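Local coordinates for protein oxidoreductase, zinc-binding dehydrogenase family (Myxococcus xanthus, PDB 5K1S) that probably acts as a zinc-binding medium-chain reductase in the alternative de novo biosynthesis of isovaleryl coenzyme A, at residues L68-A81 and N127-A139. Residues are numbered along the deposited sequence; the frame is centred on the assembly and turned at random.
With ZN (zinc ion), chain F.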
ATOM      1  N   LEU A  68     -16.599  -7.874  19.470  1.00 55.83           N
ATOM      2  CA  LEU A  68     -15.577  -8.804  19.003  1.00 56.19           C
ATOM      3  C   LEU A  68     -16.197 -10.194  18.953  1.00 57.68           C
ATOM      4  O   LEU A  68     -16.488 -10.770  20.014  1.00 57.61           O
ATOM      5  CB  LEU A  68     -14.355  -8.791  19.923  1.00 55.07           C
ATOM      6  CG  LEU A  68     -13.286  -7.739  19.608  1.00 54.58           C
ATOM      7  CD1 LEU A  68     -12.589  -8.038  18.286  1.00 55.61           C
ATOM      8  CD2 LEU A  68     -13.887  -6.350  19.576  1.00 54.42           C
ATOM      9  N   PRO A  69     -16.422 -10.778  17.773  1.00 57.31           N
ATOM     10  CA  PRO A  69     -17.273 -11.980  17.710  1.00 59.44           C
ATOM     11  C   PRO A  69     -16.748 -13.162  18.507  1.00 60.07           C
ATOM     12  O   PRO A  69     -17.552 -13.933  19.047  1.00 61.40           O
ATOM     13  CB  PRO A  69     -17.321 -12.298  16.207  1.00 61.32           C
ATOM     14  CG  PRO A  69     -16.915 -11.039  15.523  1.00 60.01           C
ATOM     15  CD  PRO A  69     -15.943 -10.379  16.438  1.00 57.80           C
ATOM     16  N   ARG A  70     -15.434 -13.339  18.602  1.00 69.43           N
ATOM     17  CA  ARG A  70     -14.880 -14.537  19.213  1.00 70.55           C
ATOM     18  C   ARG A  70     -14.758 -14.444  20.730  1.00 68.88           C
ATOM     19  O   ARG A  70     -14.366 -15.429  21.363  1.00 69.78           O
ATOM     20  CB  ARG A  70     -13.513 -14.854  18.599  1.00 71.19           C
ATOM     21  CG  ARG A  70     -13.603 -15.285  17.142  1.00 73.52           C
ATOM     22  CD  ARG A  70     -12.356 -16.020  16.684  1.00 75.14           C
ATOM     23  NE  ARG A  70     -11.185 -15.149  16.654  1.00 73.15           N
ATOM     24  CZ  ARG A  70     -10.832 -14.392  15.619  1.00 72.54           C
ATOM     25  NH1 ARG A  70      -9.743 -13.637  15.697  1.00 71.04           N
ATOM     26  NH2 ARG A  70     -11.561 -14.384  14.510  1.00 73.72           N
ATOM     27  N   THR A  71     -15.087 -13.304  21.331  1.00 52.16           N
ATOM     28  CA  THR A  71     -15.117 -13.209  22.783  1.00 50.90           C
ATOM     29  C   THR A  71     -16.403 -13.832  23.315  1.00 52.21           C
ATOM     30  O   THR A  71     -17.453 -13.783  22.669  1.00 53.44           O
ATOM     31  CB  THR A  71     -15.013 -11.753  23.239  1.00 48.86           C
ATOM     32  OG1 THR A  71     -13.966 -11.093  22.517  1.00 48.19           O
ATOM     33  CG2 THR A  71     -14.710 -11.679  24.733  1.00 47.87           C
ATOM     34  N   SER A  72     -16.313 -14.426  24.504  1.00 60.98           N
ATOM     35  CA  SER A  72     -17.429 -15.168  25.077  1.00 62.57           C
ATOM     36  C   SER A  72     -17.462 -14.978  26.585  1.00 61.41           C
ATOM     37  O   SER A  72     -16.460 -15.217  27.267  1.00 60.65           O
ATOM     38  CB  SER A  72     -17.321 -16.657  24.732  1.00 65.24           C
ATOM     39  OG  SER A  72     -18.455 -17.369  25.190  1.00 67.17           O
ATOM     40  N   VAL A  73     -18.617 -14.560  27.099  1.00 56.94           N
ATOM     41  CA  VAL A  73     -18.794 -14.354  28.533  1.00 56.49           C
ATOM     42  C   VAL A  73     -18.991 -15.698  29.242  1.00 57.93           C
ATOM     43  O   VAL A  73     -19.602 -16.610  28.682  1.00 59.64           O
ATOM     44  CB  VAL A  73     -19.983 -13.414  28.828  1.00 56.66           C
ATOM     45  CG1 VAL A  73     -19.730 -12.033  28.251  1.00 55.38           C
ATOM     46  CG2 VAL A  73     -21.288 -13.996  28.284  1.00 58.29           C
ATOM     47  N   PRO A  74     -18.482 -15.833  30.479  1.00 55.91           N
ATOM     48  CA  PRO A  74     -17.695 -14.845  31.227  1.00 54.55           C
ATOM     49  C   PRO A  74     -16.306 -14.657  30.626  1.00 53.14           C
ATOM     50  O   PRO A  74     -15.743 -15.611  30.087  1.00 53.58           O
ATOM     51  CB  PRO A  74     -17.617 -15.447  32.631  1.00 55.74           C
ATOM     52  CG  PRO A  74     -17.760 -16.910  32.419  1.00 57.07           C
ATOM     53  CD  PRO A  74     -18.692 -17.067  31.254  1.00 57.58           C
ATOM     54  N   ALA A  75     -15.765 -13.444  30.710  1.00 43.30           N
ATOM     55  CA  ALA A  75     -14.530 -13.113  30.016  1.00 41.74           C
ATOM     56  C   ALA A  75     -13.660 -12.206  30.871  1.00 41.62           C
ATOM     57  O   ALA A  75     -14.159 -11.295  31.539  1.00 41.80           O
ATOM     58  CB  ALA A  75     -14.818 -12.429  28.672  1.00 41.38           C
ATOM     59  N   ILE A  76     -12.357 -12.470  30.841  1.00 47.13           N
ATOM     60  CA  ILE A  76     -11.349 -11.593  31.423  1.00 46.62           C
ATOM     61  C   ILE A  76     -10.703 -10.846  30.265  1.00 45.78           C
ATOM     62  O   ILE A  76     -10.031 -11.451  29.424  1.00 45.57           O
ATOM     63  CB  ILE A  76     -10.313 -12.381  32.235  1.00 46.78           C
ATOM     64  CG1 ILE A  76     -10.987 -13.085  33.417  1.00 47.92           C
ATOM     65  CG2 ILE A  76      -9.194 -11.460  32.722  1.00 46.54           C
ATOM     66  CD1 ILE A  76     -10.091 -14.079  34.139  1.00 48.31           C
ATOM     67  N   LEU A  77     -10.905  -9.536  30.214  1.00 40.66           N
ATOM     68  CA  LEU A  77     -10.439  -8.735  29.094  1.00 40.35           C
ATOM     69  C   LEU A  77      -9.008  -8.258  29.330  1.00 40.35           C
ATOM     70  O   LEU A  77      -8.444  -8.408  30.416  1.00 40.60           O
ATOM     71  CB  LEU A  77     -11.368  -7.540  28.873  1.00 40.37           C
ATOM     72  CG  LEU A  77     -12.873  -7.818  28.945  1.00 40.53           C
ATOM     73  CD1 LEU A  77     -13.656  -6.590  28.496  1.00 40.56           C
ATOM     74  CD2 LEU A  77     -13.267  -9.038  28.119  1.00 40.44           C
ATOM     75  N   GLY A  78      -8.422  -7.677  28.287  1.00 41.71           N
ATOM     76  CA  GLY A  78      -7.115  -7.057  28.393  1.00 42.08           C
ATOM     77  C   GLY A  78      -6.042  -7.791  27.620  1.00 42.06           C
ATOM     78  O   GLY A  78      -5.846  -8.996  27.808  1.00 41.95           O
ATOM     79  N   HIS A  79      -5.334  -7.072  26.750  1.00 47.48           N
ATOM     80  CA  HIS A  79      -4.260  -7.648  25.951  1.00 47.97           C
ATOM     81  C   HIS A  79      -2.923  -6.950  26.158  1.00 48.74           C
ATOM     82  O   HIS A  79      -1.947  -7.300  25.482  1.00 49.37           O
ATOM     83  CB  HIS A  79      -4.629  -7.609  24.460  1.00 48.53           C
ATOM     84  CG  HIS A  79      -4.757  -6.226  23.900  1.00 48.91           C
ATOM     85  ND1 HIS A  79      -5.963  -5.699  23.491  1.00 48.62           N
ATOM     86  CD2 HIS A  79      -3.830  -5.266  23.672  1.00 49.83           C
ATOM     87  CE1 HIS A  79      -5.773  -4.472  23.039  1.00 49.28           C
ATOM     88  NE2 HIS A  79      -4.488  -4.184  23.140  1.00 50.08           N
ATOM     89  N   GLU A  80      -2.845  -5.986  27.073  1.00 54.42           N
ATOM     90  CA  GLU A  80      -1.666  -5.144  27.224  1.00 56.42           C
ATOM     91  C   GLU A  80      -1.079  -5.332  28.618  1.00 56.91           C
ATOM     92  O   GLU A  80      -0.945  -4.371  29.380  1.00 58.11           O
ATOM     93  CB  GLU A  80      -2.044  -3.683  26.970  1.00 57.28           C
ATOM     94  CG  GLU A  80      -0.985  -2.869  26.247  1.00 59.30           C
ATOM     95  CD  GLU A  80      -1.490  -1.485  25.867  1.00 60.04           C
ATOM     96  OE1 GLU A  80      -2.685  -1.203  26.102  1.00 58.76           O
ATOM     97  OE2 GLU A  80      -0.701  -0.680  25.328  1.00 62.02           O
ATOM     98  N   ALA A  81      -0.715  -6.566  28.951  1.00 41.35           N
ATOM     99  CA  ALA A  81      -0.340  -6.941  30.306  1.00 41.57           C
ATOM    100  C   ALA A  81       1.170  -7.104  30.425  1.00 43.45           C
ATOM    101  O   ALA A  81       1.831  -7.594  29.504  1.00 43.93           O
ATOM    102  CB  ALA A  81      -1.032  -8.241  30.717  1.00 40.00           C
ATOM    103  N   ASN A 127      -4.969 -17.001  15.456  1.00 58.59           N
ATOM    104  CA  ASN A 127      -5.316 -15.589  15.586  1.00 58.72           C
ATOM    105  C   ASN A 127      -5.909 -15.273  16.954  1.00 57.29           C
ATOM    106  O   ASN A 127      -6.654 -14.298  17.093  1.00 56.50           O
ATOM    107  CB  ASN A 127      -6.286 -15.177  14.478  1.00 57.64           C
ATOM    108  CG  ASN A 127      -7.530 -16.043  14.440  1.00 55.05           C
ATOM    109  OD1 ASN A 127      -7.770 -16.848  15.342  1.00 54.01           O
ATOM    110  ND2 ASN A 127      -8.331 -15.881  13.395  1.00 53.98           N
ATOM    111  N   ARG A 128      -5.585 -16.070  17.969  1.00 48.90           N
ATOM    112  CA  ARG A 128      -6.117 -15.840  19.306  1.00 47.30           C
ATOM    113  C   ARG A 128      -5.577 -14.539  19.884  1.00 48.03           C
ATOM    114  O   ARG A 128      -4.375 -14.266  19.821  1.00 49.76           O
ATOM    115  CB  ARG A 128      -5.765 -17.013  20.218  1.00 46.83           C
ATOM    116  CG  ARG A 128      -6.583 -18.268  19.948  1.00 45.30           C
ATOM    117  CD  ARG A 128      -5.714 -19.513  19.988  1.00 46.26           C
ATOM    118  NE  ARG A 128      -4.865 -19.546  21.174  1.00 46.89           N
ATOM    119  CZ  ARG A 128      -3.834 -20.368  21.334  1.00 48.23           C
ATOM    120  NH1 ARG A 128      -3.511 -21.232  20.379  1.00 49.16           N
ATOM    121  NH2 ARG A 128      -3.119 -20.325  22.449  1.00 48.55           N
ATOM    122  N   PHE A 129      -6.474 -13.743  20.450  1.00 34.36           N
ATOM    123  CA  PHE A 129      -6.130 -12.492  21.106  1.00 34.58           C
ATOM    124  C   PHE A 129      -6.154 -12.667  22.618  1.00 34.77           C
ATOM    125  O   PHE A 129      -6.931 -13.458  23.159  1.00 34.46           O
ATOM    126  CB  PHE A 129      -7.108 -11.383  20.708  1.00 34.02           C
ATOM    127  CG  PHE A 129      -6.731 -10.649  19.452  1.00 34.17           C
ATOM    128  CD1 PHE A 129      -6.946 -11.216  18.208  1.00 34.32           C
ATOM    129  CD2 PHE A 129      -6.182  -9.379  19.517  1.00 34.71           C
ATOM    130  CE1 PHE A 129      -6.606 -10.532  17.050  1.00 35.93           C
ATOM    131  CE2 PHE A 129      -5.841  -8.692  18.365  1.00 36.07           C
ATOM    132  CZ  PHE A 129      -6.055  -9.267  17.131  1.00 36.92           C
ATOM    133  N   PHE A 130      -5.290 -11.921  23.300  1.00 48.25           N
ATOM    134  CA  PHE A 130      -5.375 -11.837  24.750  1.00 47.07           C
ATOM    135  C   PHE A 130      -6.582 -10.996  25.143  1.00 45.79           C
ATOM    136  O   PHE A 130      -6.833  -9.933  24.570  1.00 46.19           O
ATOM    137  CB  PHE A 130      -4.095 -11.238  25.329  1.00 48.08           C
ATOM    138  CG  PHE A 130      -2.921 -12.168  25.288  1.00 49.13           C
ATOM    139  CD1 PHE A 130      -2.092 -12.214  24.179  1.00 50.75           C
ATOM    140  CD2 PHE A 130      -2.642 -13.000  26.360  1.00 48.60           C
ATOM    141  CE1 PHE A 130      -1.012 -13.074  24.142  1.00 51.82           C
ATOM    142  CE2 PHE A 130      -1.566 -13.864  26.324  1.00 49.63           C
ATOM    143  CZ  PHE A 130      -0.750 -13.900  25.216  1.00 51.25           C
ATOM    144  N   GLY A 131      -7.342 -11.483  26.121  1.00 37.24           N
ATOM    145  CA  GLY A 131      -8.580 -10.837  26.498  1.00 36.72           C
ATOM    146  C   GLY A 131      -9.772 -11.224  25.655  1.00 35.93           C
ATOM    147  O   GLY A 131     -10.852 -10.646  25.831  1.00 35.62           O
ATOM    148  N   GLU A 132      -9.612 -12.180  24.740  1.00 39.41           N
ATOM    149  CA  GLU A 132     -10.716 -12.650  23.913  1.00 38.76           C
ATOM    150  C   GLU A 132     -10.804 -14.171  23.980  1.00 38.61           C
ATOM    151  O   GLU A 132     -11.401 -14.714  24.912  1.00 38.89           O
ATOM    152  CB  GLU A 132     -10.546 -12.158  22.475  1.00 39.45           C
ATOM    153  CG  GLU A 132     -10.680 -10.647  22.346  1.00 39.97           C
ATOM    154  CD  GLU A 132     -10.206 -10.119  21.009  1.00 41.58           C
ATOM    155  OE1 GLU A 132     -10.387 -10.818  19.989  1.00 41.81           O
ATOM    156  OE2 GLU A 132      -9.644  -9.004  20.981  1.00 42.64           O
ATOM    157  N   GLU A 133     -10.210 -14.876  23.014  1.00 42.29           N
ATOM    158  CA  GLU A 133     -10.276 -16.333  23.032  0.50 42.40           C
ATOM    159  C   GLU A 133      -9.550 -16.911  24.240  1.00 42.96           C
ATOM    160  O   GLU A 133      -9.936 -17.971  24.745  1.00 43.23           O
ATOM    161  CB  GLU A 133      -9.692 -16.908  21.741  0.50 42.71           C
ATOM    162  CG  GLU A 133     -10.218 -16.252  20.474  0.50 42.84           C
ATOM    163  CD  GLU A 133     -10.087 -17.144  19.256  0.50 43.23           C
ATOM    164  OE1 GLU A 133     -10.426 -18.343  19.355  0.50 42.75           O
ATOM    165  OE2 GLU A 133      -9.639 -16.651  18.200  0.50 44.67           O
ATOM    166  N   LEU A 134      -8.504 -16.236  24.713  1.00 45.65           N
ATOM    167  CA  LEU A 134      -7.831 -16.666  25.926  1.00 46.32           C
ATOM    168  C   LEU A 134      -7.817 -15.526  26.942  1.00 46.47           C
ATOM    169  O   LEU A 134      -7.809 -14.350  26.560  1.00 46.21           O
ATOM    170  CB  LEU A 134      -6.398 -17.143  25.647  1.00 47.03           C
ATOM    171  CG  LEU A 134      -5.484 -16.263  24.801  1.00 48.65           C
ATOM    172  CD1 LEU A 134      -4.803 -15.231  25.668  1.00 48.92           C
ATOM    173  CD2 LEU A 134      -4.451 -17.109  24.073  1.00 50.41           C
ATOM    174  N   PRO A 135      -7.829 -15.841  28.239  1.00 34.43           N
ATOM    175  CA  PRO A 135      -8.037 -14.795  29.247  1.00 34.55           C
ATOM    176  C   PRO A 135      -6.997 -13.687  29.164  1.00 35.05           C
ATOM    177  O   PRO A 135      -5.851 -13.903  28.764  1.00 35.54           O
ATOM    178  CB  PRO A 135      -7.937 -15.557  30.573  1.00 35.17           C
ATOM    179  CG  PRO A 135      -8.259 -16.967  30.224  1.00 34.97           C
ATOM    180  CD  PRO A 135      -7.708 -17.174  28.851  1.00 34.65           C
ATOM    181  N   GLY A 136      -7.410 -12.489  29.575  1.00 41.35           N
ATOM    182  CA  GLY A 136      -6.605 -11.295  29.445  1.00 41.71           C
ATOM    183  C   GLY A 136      -5.898 -10.914  30.732  1.00 42.90           C
ATOM    184  O   GLY A 136      -5.765 -11.710  31.668  1.00 43.48           O
ATOM    185  N   GLY A 137      -5.442  -9.665  30.776  1.00 47.81           N
ATOM    186  CA  GLY A 137      -4.647  -9.148  31.871  1.00 49.16           C
ATOM    187  C   GLY A 137      -5.405  -8.360  32.915  1.00 49.81           C
ATOM    188  O   GLY A 137      -4.772  -7.788  33.810  1.00 51.11           O
ATOM    189  N   TYR A 138      -6.733  -8.292  32.829  1.00 42.09           N
ATOM    190  CA  TYR A 138      -7.530  -7.668  33.881  1.00 42.93           C
ATOM    191  C   TYR A 138      -7.617  -8.592  35.088  1.00 43.69           C
ATOM    192  O   TYR A 138      -8.715  -8.911  35.557  1.00 43.72           O
ATOM    193  CB  TYR A 138      -8.943  -7.331  33.390  1.00 42.20           C
ATOM    194  CG  TYR A 138      -9.034  -6.179  32.417  1.00 41.74           C
ATOM    195  CD1 TYR A 138      -7.892  -5.608  31.860  1.00 41.79           C
ATOM    196  CD2 TYR A 138     -10.273  -5.657  32.058  1.00 41.40           C
ATOM    197  CE1 TYR A 138      -7.981  -4.562  30.977  1.00 41.42           C
ATOM    198  CE2 TYR A 138     -10.370  -4.605  31.173  1.00 41.05           C
ATOM    199  CZ  TYR A 138      -9.214  -4.064  30.639  1.00 41.02           C
ATOM    200  OH  TYR A 138      -9.261  -3.019  29.756  1.00 40.88           O
ATOM    201  N   ALA A 139      -6.472  -9.027  35.600  1.00 41.58           N
ATOM    202  CA  ALA A 139      -6.458 -10.026  36.657  1.00 42.26           C
ATOM    203  C   ALA A 139      -5.074 -10.064  37.284  1.00 43.49           C
ATOM    204  O   ALA A 139      -4.118  -9.486  36.763  1.00 43.69           O
ATOM    205  CB  ALA A 139      -6.860 -11.399  36.114  1.00 41.17           C
TER
HETATM  206 ZN    ZN F 402      -4.437  -2.515  22.016  1.00 70.31          ZN
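Three consecutive carbonyls of Ile76, Leu77 and Gly78 accept hydrogen bonds from three consecutive amides of the 127-139 loop, but not in step: Gly136 N reaches Ile76 O, Tyr138 N reaches Leu77 O at 3.0 Å, and Gly137 N reaches Gly78 O. The bond to Leu77 O arrives nearly head-on, with a C=O...N angle of 168°, whereas the other two donors sit above their carbonyl planes. Glycines make this closeness possible; a CB on Gly131 or Gly136 would run into the 76-78 backbone, and one on Gly78 into the Tyr138 ring. With CG beside its own backbone N (chi1 -72°), Tyr138 sets one face of its ring over the Leu77-Gly78 peptide, which lies toward the rim. Leu77 CB makes an off-centre CH-pi contact with that ring, 4.2 Å from its centroid, while the phenol OH is hydrogen-bonded to His343 NE2. With an alanine in its place, this peptide is likely to lose its aromatic cover and His343 its hydroxyl partner. Ile76 turns its CG2 to the CB of Ala139, 4.1 Å away. At the far end Arg70 stacks its guanidinium on the Asn127 amide, the two planes only 8° apart. In the modelled conformer of Glu133, Arg70 NE makes a salt bridge to Glu133 OE2 at 2.7 Å, weak as a hydrogen bond and doubtful because a second conformer is deposited. Between these ends, Glu132 runs its CG past Thr71 OG1; Glu132 OE2 is hydrogen-bonded to His59, and Thr71 OG1 to Asn63. His79 packs its CB against Phe130 and sends NE2 to zinc at 2.0 Å, where Cys57 and Cys166 are also ligands. Chemically, then, a backbone-bonded, glycine-rich centre within the GroES-like domain holds the chain just before a metal ligand, while a looser charged pairing lies out at the exposed margin.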